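Long-range contacts in Tlr1789 protein (Thermosynechococcus elongatus, PDB 2X8X), which probably takes part, as a cyanobacterial Omp85, in inserting or transporting proteins at the outer membrane, this chain being its N-terminal domain of POTRA repeats: residues Glu151-Gln156 with Gly187-Gln192; Val211-Glu216 with Val224-Asn229. All coordinates share one frame; numbering follows the deposited sequence.

In the fold
Both contacts lie in the last of the three POTRA-like repeats, on the same side of the chain's centre, with their own centres about 12 Å apart. Contact 1 ties the start of strand 154-161 to the loop ahead of helix 192-205; contact 2 is the hairpin of strands 208-217 and 224-232. They meet in one sheet, because strand 224-232 runs between strand 154-161 and strand 208-217. The backbone joins them where Val153 O lies 2.7 Å from Val224 N and Glu155 N lies 2.8 Å from Val224 O, both probable hydrogen bonds. Leucine packing adds a second link, Leu190 CD2 approaching Leu215 CD1 to 3.7 Å.

Contact 1: Glu151-Gln156 with Gly187-Gln192; sequences EGVVEQ and GVVLNQ
Three backbone hydrogen bonds join Gly152 and Val154 to the loop 187-190. Gly187 N gives its hydrogen to Val154 O at 2.6 Å, while Val154 N donates to Val188 O at 2.8 Å, so Val154 is gripped through both its amide and its carbonyl. The second of these bonds is almost straight, with an angle of 172° at the hydrogen. Leu190 N completes the set, reaching Gly152 O at 2.8 Å from a position tilted out of that carbonyl's plane. Val153 and Val189 are thereby bridged, their CA atoms 4.2 Å apart, yet the touching parts, 151-154 and 187-190, run 115° apart and the pairing stays a single bridge. One water donates to both Glu151 O and Leu190 O, extending the link past the last direct bond.

The carboxylate of Glu151 finds its polar partners in the preceding repeat: OE2 bonds to Tyr123 OH and the backbone amides of Gln88 and Leu90, and OE1 to the amide of Val89. While OE1 bonds Val89 N, it also lies 3.6 Å from Val189 CG2. The other methyl, Val189 CG1, is anti to its backbone N (chi1 179°); it sits 3.2 Å from Glu151 O and is bordered by Glu151 CB. Farther along, Val154 CG2 touches Leu190 CB at 4.0 Å and also borders Val188 CG2.

At the end of the loop, Asn191 occupies the N-cap of helix 192-205, its OD1 accepting from Lys193 N and its ND2 bonding Asn126 O. All this is consistent with a junction between successive POTRA repeats: the chain runs into the edge strand 154-161 of the last one, beside the start of helix 192-205.

Contact 2: Val211-Glu216 with Val224-Asn229; sequences VQVALE and VNLILN
Glu216 OE1 is held by a water that donates to it at 2.6 Å and by a salt bridge to Arg160 on strand 154-161. The same water accepts from Asn225 ND2 at 3.0 Å, bridging the two side chains of this cross-strand pair; Asn225 OD1 bonds Thr158 OG1. The strands form the antiparallel beta hairpin that closes the last POTRA repeat, with N-to-C directions 155° apart.

Six backbone bonds give the register. The hydrogen-bonded pairs are Gln212 with Asn229, Ala214 with Ile227 and Glu216 with Asn225, each making two bonds; Asn229 N to Gln212 O is nearly straight at 176°. Between them, Val213 with Leu228 and Leu215 with Leu226 are non-hydrogen-bonded pairs, where CA-H groups approach carbonyl oxygens, as Val213 CA does Ile227 O at 3.4 Å.

The sheet has two dissimilar faces. On the one bearing Ala214, Glu216 and Ile227, the extended Glu216 chain crosses the isoleucine, with CG 4.0 Å from Ile227 CG1 and OE1 beside CD1. Ala214 CB touches both Ile227 CB and Asn229 ND2, 3.9 Å from the latter. Val213, Leu215, Leu226 and Leu228 form the other face. Helix 192-205 packs on its Val213 and Leu228 part, Leu199 and Val195 meeting Val213 and Leu202 meeting Leu228, while Leu190 of the loop ahead of that helix meets Leu215.

Leu226 crosses both neighbours on the opposing strand. Its CG, anti to the backbone N (chi1 177°), lies near Val213 CG1. Its CD1 touches both Val213 CG1 and Leu215 CD2, but more tightly than carbons ordinarily do, so the exact placing of that methyl is doubtful. Val213 and Leu228 run alongside each other in the same direction, CG2 of Val213 3.7 Å from CD2 of Leu228.

Contact 1: Glu151-Gln156 with Gly187-Gln192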
ATOM      1  N   GLU A 151       0.735  -4.192 -10.402  1.00 18.83           N
ATOM      2  CA  GLU A 151      -0.489  -3.787 -11.041  1.00 19.03           C
ATOM      3  C   GLU A 151      -1.293  -4.990 -11.530  1.00 19.60           C
ATOM      4  O   GLU A 151      -2.481  -4.852 -11.752  1.00 18.96           O
ATOM      5  CB  GLU A 151      -0.134  -2.927 -12.233  1.00 17.89           C
ATOM      6  CG  GLU A 151       0.608  -1.654 -11.785  1.00 21.51           C
ATOM      7  CD  GLU A 151       0.524  -0.580 -12.823  1.00 25.29           C
ATOM      8  OE1 GLU A 151       0.360  -0.914 -14.016  1.00 27.66           O
ATOM      9  OE2 GLU A 151       0.592   0.587 -12.453  1.00 24.18           O
ATOM     10  N   GLY A 152      -0.651  -6.150 -11.680  1.00 18.63           N
ATOM     11  CA  GLY A 152      -1.345  -7.359 -12.191  1.00 20.20           C
ATOM     12  C   GLY A 152      -1.031  -7.589 -13.673  1.00 21.50           C
ATOM     13  O   GLY A 152      -1.915  -7.814 -14.487  1.00 22.71           O
ATOM     14  N   VAL A 153       0.235  -7.459 -14.047  1.00 21.92           N
ATOM     15  CA  VAL A 153       0.696  -7.706 -15.444  1.00 21.33           C
ATOM     16  C   VAL A 153       0.519  -9.206 -15.811  1.00 19.99           C
ATOM     17  O   VAL A 153       0.815 -10.120 -15.007  1.00 18.35           O
ATOM     18  CB  VAL A 153       2.203  -7.238 -15.659  1.00 21.75           C
ATOM     19  CG1 VAL A 153       2.713  -7.526 -17.145  1.00 20.75           C
ATOM     20  CG2 VAL A 153       2.362  -5.761 -15.362  1.00 20.40           C
ATOM     21  N   VAL A 154      -0.044  -9.402 -17.012  1.00 21.47           N
ATOM     22  CA  VAL A 154      -0.246 -10.712 -17.640  1.00 20.89           C
ATOM     23  C   VAL A 154       1.072 -11.117 -18.326  1.00 23.09           C
ATOM     24  O   VAL A 154       1.510 -10.511 -19.308  1.00 24.75           O
ATOM     25  CB  VAL A 154      -1.470 -10.727 -18.599  1.00 21.44           C
ATOM     26  CG1 VAL A 154      -1.571 -12.088 -19.274  1.00 18.46           C
ATOM     27  CG2 VAL A 154      -2.795 -10.511 -17.783  1.00 15.14           C
ATOM     28  N   GLU A 155       1.725 -12.093 -17.732  1.00 23.97           N
ATOM     29  CA  GLU A 155       2.960 -12.689 -18.244  1.00 26.05           C
ATOM     30  C   GLU A 155       2.592 -13.654 -19.410  1.00 25.18           C
ATOM     31  O   GLU A 155       3.102 -13.520 -20.532  1.00 23.36           O
ATOM     32  CB  GLU A 155       3.659 -13.416 -17.091  1.00 25.56           C
ATOM     33  CG  GLU A 155       5.159 -13.396 -17.169  1.00 32.70           C
ATOM     34  CD  GLU A 155       5.812 -14.147 -15.994  1.00 36.27           C
ATOM     35  OE1 GLU A 155       6.246 -13.450 -15.028  1.00 31.49           O
ATOM     36  OE2 GLU A 155       5.876 -15.418 -16.054  1.00 36.42           O
ATOM     37  N   GLN A 156       1.676 -14.605 -19.172  1.00 24.72           N
ATOM     38  CA  GLN A 156       1.170 -15.426 -20.265  1.00 25.76           C
ATOM     39  C   GLN A 156      -0.296 -15.722 -20.169  1.00 24.29           C
ATOM     40  O   GLN A 156      -0.964 -15.456 -19.153  1.00 22.59           O
ATOM     41  CB  GLN A 156       1.927 -16.767 -20.456  1.00 28.65           C
ATOM     42  CG  GLN A 156       2.401 -17.393 -19.167  1.00 34.42           C
ATOM     43  CD  GLN A 156       3.277 -18.639 -19.397  1.00 41.83           C
ATOM     44  OE1 GLN A 156       3.549 -19.031 -20.528  1.00 45.78           O
ATOM     45  NE2 GLN A 156       3.707 -19.259 -18.311  1.00 44.16           N
ATOM     46  N   GLY A 187       1.611  -9.088 -21.466  1.00 27.72           N
ATOM     47  CA  GLY A 187       1.987  -7.688 -21.321  1.00 27.44           C
ATOM     48  C   GLY A 187       0.920  -6.677 -20.929  1.00 27.32           C
ATOM     49  O   GLY A 187       1.270  -5.549 -20.609  1.00 27.84           O
ATOM     50  N   VAL A 188      -0.385  -7.010 -20.969  1.00 26.81           N
ATOM     51  CA  VAL A 188      -1.396  -6.022 -20.553  1.00 24.61           C
ATOM     52  C   VAL A 188      -1.522  -6.203 -19.037  1.00 24.77           C
ATOM     53  O   VAL A 188      -1.109  -7.248 -18.499  1.00 23.10           O
ATOM     54  CB  VAL A 188      -2.785  -6.248 -21.195  1.00 27.70           C
ATOM     55  CG1 VAL A 188      -2.654  -6.321 -22.716  1.00 28.65           C
ATOM     56  CG2 VAL A 188      -3.432  -7.569 -20.638  1.00 25.05           C
ATOM     57  N   VAL A 189      -2.048  -5.187 -18.347  1.00 22.42           N
ATOM     58  CA  VAL A 189      -2.388  -5.295 -16.944  1.00 21.74           C
ATOM     59  C   VAL A 189      -3.834  -5.852 -16.892  1.00 22.39           C
ATOM     60  O   VAL A 189      -4.748  -5.301 -17.478  1.00 22.81           O
ATOM     61  CB  VAL A 189      -2.433  -3.890 -16.275  1.00 20.81           C
ATOM     62  CG1 VAL A 189      -2.796  -4.003 -14.843  1.00 19.84           C
ATOM     63  CG2 VAL A 189      -1.118  -3.141 -16.469  1.00 19.40           C
ATOM     64  N   LEU A 190      -4.008  -6.942 -16.188  1.00 23.51           N
ATOM     65  CA  LEU A 190      -5.332  -7.606 -16.059  1.00 24.46           C
ATOM     66  C   LEU A 190      -6.461  -6.639 -15.641  1.00 26.10           C
ATOM     67  O   LEU A 190      -6.366  -5.922 -14.615  1.00 24.82           O
ATOM     68  CB  LEU A 190      -5.192  -8.793 -15.071  1.00 24.72           C
ATOM     69  CG  LEU A 190      -6.417  -9.719 -14.924  1.00 27.09           C
ATOM     70  CD1 LEU A 190      -6.541 -10.469 -16.239  1.00 28.18           C
ATOM     71  CD2 LEU A 190      -6.182 -10.724 -13.814  1.00 27.03           C
ATOM     72  N   ASN A 191      -7.545  -6.610 -16.432  1.00 25.62           N
ATOM     73  CA  ASN A 191      -8.655  -5.745 -16.106  1.00 25.55           C
ATOM     74  C   ASN A 191      -9.937  -6.540 -16.189  1.00 27.29           C
ATOM     75  O   ASN A 191     -10.174  -7.196 -17.171  1.00 25.01           O
ATOM     76  CB  ASN A 191      -8.734  -4.603 -17.080  1.00 25.70           C
ATOM     77  CG  ASN A 191      -9.757  -3.599 -16.681  1.00 27.42           C
ATOM     78  OD1 ASN A 191     -10.955  -3.886 -16.630  1.00 25.96           O
ATOM     79  ND2 ASN A 191      -9.290  -2.408 -16.358  1.00 27.60           N
ATOM     80  N   GLN A 192     -10.751  -6.469 -15.148  1.00 28.99           N
ATOM     81  CA  GLN A 192     -11.885  -7.397 -15.008  1.00 32.20           C
ATOM     82  C   GLN A 192     -12.971  -7.109 -16.036  1.00 32.26           C
ATOM     83  O   GLN A 192     -13.731  -8.029 -16.405  1.00 33.47           O
ATOM     84  CB  GLN A 192     -12.390  -7.377 -13.550  1.00 32.40           C
ATOM     85  CG  GLN A 192     -13.621  -8.171 -13.294  1.00 38.87           C
ATOM     86  CD  GLN A 192     -14.768  -7.245 -12.964  1.00 44.48           C
ATOM     87  OE1 GLN A 192     -14.623  -6.351 -12.089  1.00 46.34           O
ATOM     88  NE2 GLN A 192     -15.914  -7.429 -13.652  1.00 44.32           N
TER
HETATM   89  O   HOH W   1      -5.165  -5.795 -12.186  1.00 24.57           O

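Contact 2: Val211-Glu216 with Val224-Asn229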
ATOM      1  N   VAL A 211     -16.307 -21.763 -20.223  1.00 26.19           N
ATOM      2  CA  VAL A 211     -14.949 -21.225 -20.145  1.00 25.18           C
ATOM      3  C   VAL A 211     -14.781 -20.684 -18.744  1.00 26.58           C
ATOM      4  O   VAL A 211     -15.547 -19.827 -18.371  1.00 27.48           O
ATOM      5  CB  VAL A 211     -14.759 -20.051 -21.143  1.00 25.67           C
ATOM      6  CG1 VAL A 211     -13.338 -19.469 -20.975  1.00 23.31           C
ATOM      7  CG2 VAL A 211     -15.025 -20.454 -22.583  1.00 18.78           C
ATOM      8  N   GLN A 212     -13.798 -21.138 -17.962  1.00 27.64           N
ATOM      9  CA  GLN A 212     -13.560 -20.556 -16.657  1.00 29.64           C
ATOM     10  C   GLN A 212     -12.169 -19.919 -16.584  1.00 30.70           C
ATOM     11  O   GLN A 212     -11.182 -20.457 -17.074  1.00 31.03           O
ATOM     12  CB  GLN A 212     -13.703 -21.594 -15.527  1.00 31.42           C
ATOM     13  CG  GLN A 212     -15.143 -22.102 -15.226  1.00 31.36           C
ATOM     14  CD  GLN A 212     -16.140 -20.993 -14.730  1.00 38.35           C
ATOM     15  OE1 GLN A 212     -15.785 -20.096 -13.958  1.00 42.56           O
ATOM     16  NE2 GLN A 212     -17.398 -21.078 -15.192  1.00 36.94           N
ATOM     17  N   VAL A 213     -12.070 -18.782 -15.920  1.00 30.47           N
ATOM     18  CA  VAL A 213     -10.785 -18.074 -15.840  1.00 30.16           C
ATOM     19  C   VAL A 213     -10.140 -18.409 -14.499  1.00 28.74           C
ATOM     20  O   VAL A 213     -10.818 -18.346 -13.495  1.00 28.90           O
ATOM     21  CB  VAL A 213     -10.978 -16.538 -15.942  1.00 30.32           C
ATOM     22  CG1 VAL A 213      -9.659 -15.856 -15.770  1.00 32.25           C
ATOM     23  CG2 VAL A 213     -11.499 -16.152 -17.317  1.00 29.76           C
ATOM     24  N   ALA A 214      -8.855 -18.748 -14.462  1.00 27.60           N
ATOM     25  CA  ALA A 214      -8.171 -18.941 -13.176  1.00 25.71           C
ATOM     26  C   ALA A 214      -6.842 -18.212 -13.289  1.00 25.63           C
ATOM     27  O   ALA A 214      -6.307 -18.128 -14.401  1.00 25.25           O
ATOM     28  CB  ALA A 214      -7.966 -20.406 -12.923  1.00 26.16           C
ATOM     29  N   LEU A 215      -6.276 -17.751 -12.169  1.00 25.17           N
ATOM     30  CA  LEU A 215      -4.979 -17.052 -12.148  1.00 26.42           C
ATOM     31  C   LEU A 215      -3.930 -17.845 -11.418  1.00 27.32           C
ATOM     32  O   LEU A 215      -4.192 -18.377 -10.360  1.00 29.49           O
ATOM     33  CB  LEU A 215      -5.146 -15.676 -11.484  1.00 26.49           C
ATOM     34  CG  LEU A 215      -6.201 -14.763 -12.161  1.00 29.10           C
ATOM     35  CD1 LEU A 215      -6.454 -13.464 -11.368  1.00 32.82           C
ATOM     36  CD2 LEU A 215      -5.779 -14.416 -13.574  1.00 32.08           C
ATOM     37  N   GLU A 216      -2.728 -17.956 -11.964  1.00 28.31           N
ATOM     38  CA  GLU A 216      -1.604 -18.505 -11.210  1.00 28.21           C
ATOM     39  C   GLU A 216      -0.463 -17.484 -11.177  1.00 28.21           C
ATOM     40  O   GLU A 216      -0.315 -16.688 -12.119  1.00 25.79           O
ATOM     41  CB  GLU A 216      -1.173 -19.829 -11.851  1.00 29.41           C
ATOM     42  CG  GLU A 216      -2.356 -20.844 -11.754  1.00 32.95           C
ATOM     43  CD  GLU A 216      -2.064 -22.259 -12.265  1.00 39.07           C
ATOM     44  OE1 GLU A 216      -1.100 -22.500 -13.054  1.00 37.95           O
ATOM     45  OE2 GLU A 216      -2.859 -23.150 -11.883  1.00 40.29           O
ATOM     46  N   VAL A 224       0.959 -12.343 -13.408  1.00 23.27           N
ATOM     47  CA  VAL A 224       0.072 -13.538 -13.485  1.00 24.59           C
ATOM     48  C   VAL A 224       0.119 -14.297 -14.777  1.00 24.40           C
ATOM     49  O   VAL A 224       0.357 -13.725 -15.862  1.00 23.84           O
ATOM     50  CB  VAL A 224      -1.453 -13.224 -13.198  1.00 23.70           C
ATOM     51  CG1 VAL A 224      -1.661 -13.068 -11.720  1.00 26.74           C
ATOM     52  CG2 VAL A 224      -1.831 -12.026 -13.935  1.00 22.69           C
ATOM     53  N   ASN A 225      -0.123 -15.590 -14.620  1.00 24.45           N
ATOM     54  CA  ASN A 225      -0.413 -16.512 -15.697  1.00 25.91           C
ATOM     55  C   ASN A 225      -1.962 -16.652 -15.767  1.00 25.73           C
ATOM     56  O   ASN A 225      -2.617 -17.158 -14.825  1.00 25.53           O
ATOM     57  CB  ASN A 225       0.372 -17.847 -15.473  1.00 27.21           C
ATOM     58  CG  ASN A 225       0.119 -18.941 -16.605  1.00 34.46           C
ATOM     59  OD1 ASN A 225      -0.458 -18.647 -17.686  1.00 42.34           O
ATOM     60  ND2 ASN A 225       0.552 -20.216 -16.331  1.00 36.30           N
ATOM     61  N   LEU A 226      -2.565 -16.133 -16.838  1.00 26.15           N
ATOM     62  CA  LEU A 226      -4.032 -16.234 -16.968  1.00 27.06           C
ATOM     63  C   LEU A 226      -4.416 -17.609 -17.595  1.00 27.14           C
ATOM     64  O   LEU A 226      -4.010 -17.917 -18.751  1.00 26.49           O
ATOM     65  CB  LEU A 226      -4.655 -15.092 -17.787  1.00 27.46           C
ATOM     66  CG  LEU A 226      -6.167 -15.319 -17.934  1.00 31.05           C
ATOM     67  CD1 LEU A 226      -6.797 -14.604 -16.807  1.00 31.58           C
ATOM     68  CD2 LEU A 226      -6.783 -14.833 -19.214  1.00 36.94           C
ATOM     69  N   ILE A 227      -5.212 -18.391 -16.872  1.00 25.52           N
ATOM     70  CA  ILE A 227      -5.539 -19.753 -17.343  1.00 25.84           C
ATOM     71  C   ILE A 227      -6.976 -19.679 -17.795  1.00 24.54           C
ATOM     72  O   ILE A 227      -7.824 -19.167 -17.044  1.00 23.76           O
ATOM     73  CB  ILE A 227      -5.503 -20.819 -16.214  1.00 26.10           C
ATOM     74  CG1 ILE A 227      -4.239 -20.741 -15.320  1.00 28.92           C
ATOM     75  CG2 ILE A 227      -5.737 -22.214 -16.773  1.00 25.27           C
ATOM     76  CD1 ILE A 227      -2.951 -20.846 -16.010  1.00 26.14           C
ATOM     77  N   LEU A 228      -7.245 -20.152 -19.012  1.00 23.01           N
ATOM     78  CA  LEU A 228      -8.620 -20.368 -19.475  1.00 22.32           C
ATOM     79  C   LEU A 228      -8.869 -21.883 -19.468  1.00 22.96           C
ATOM     80  O   LEU A 228      -8.198 -22.621 -20.176  1.00 22.83           O
ATOM     81  CB  LEU A 228      -8.804 -19.816 -20.878  1.00 21.08           C
ATOM     82  CG  LEU A 228      -8.708 -18.319 -21.184  1.00 24.92           C
ATOM     83  CD1 LEU A 228      -9.286 -18.057 -22.580  1.00 24.70           C
ATOM     84  CD2 LEU A 228      -9.422 -17.504 -20.076  1.00 28.75           C
ATOM     85  N   ASN A 229      -9.835 -22.354 -18.662  1.00 22.52           N
ATOM     86  CA  ASN A 229     -10.168 -23.745 -18.571  1.00 21.68           C
ATOM     87  C   ASN A 229     -11.396 -23.875 -19.451  1.00 22.86           C
ATOM     88  O   ASN A 229     -12.471 -23.286 -19.140  1.00 21.12           O
ATOM     89  CB  ASN A 229     -10.514 -24.096 -17.127  1.00 22.49           C
ATOM     90  CG  ASN A 229      -9.265 -24.142 -16.228  1.00 22.62           C
ATOM     91  OD1 ASN A 229      -8.378 -24.886 -16.503  1.00 23.08           O
ATOM     92  ND2 ASN A 229      -9.179 -23.268 -15.230  1.00 24.89           N
TER
HETATM   93  O   HOH W   2       1.169 -21.450 -13.674  1.00 33.18           O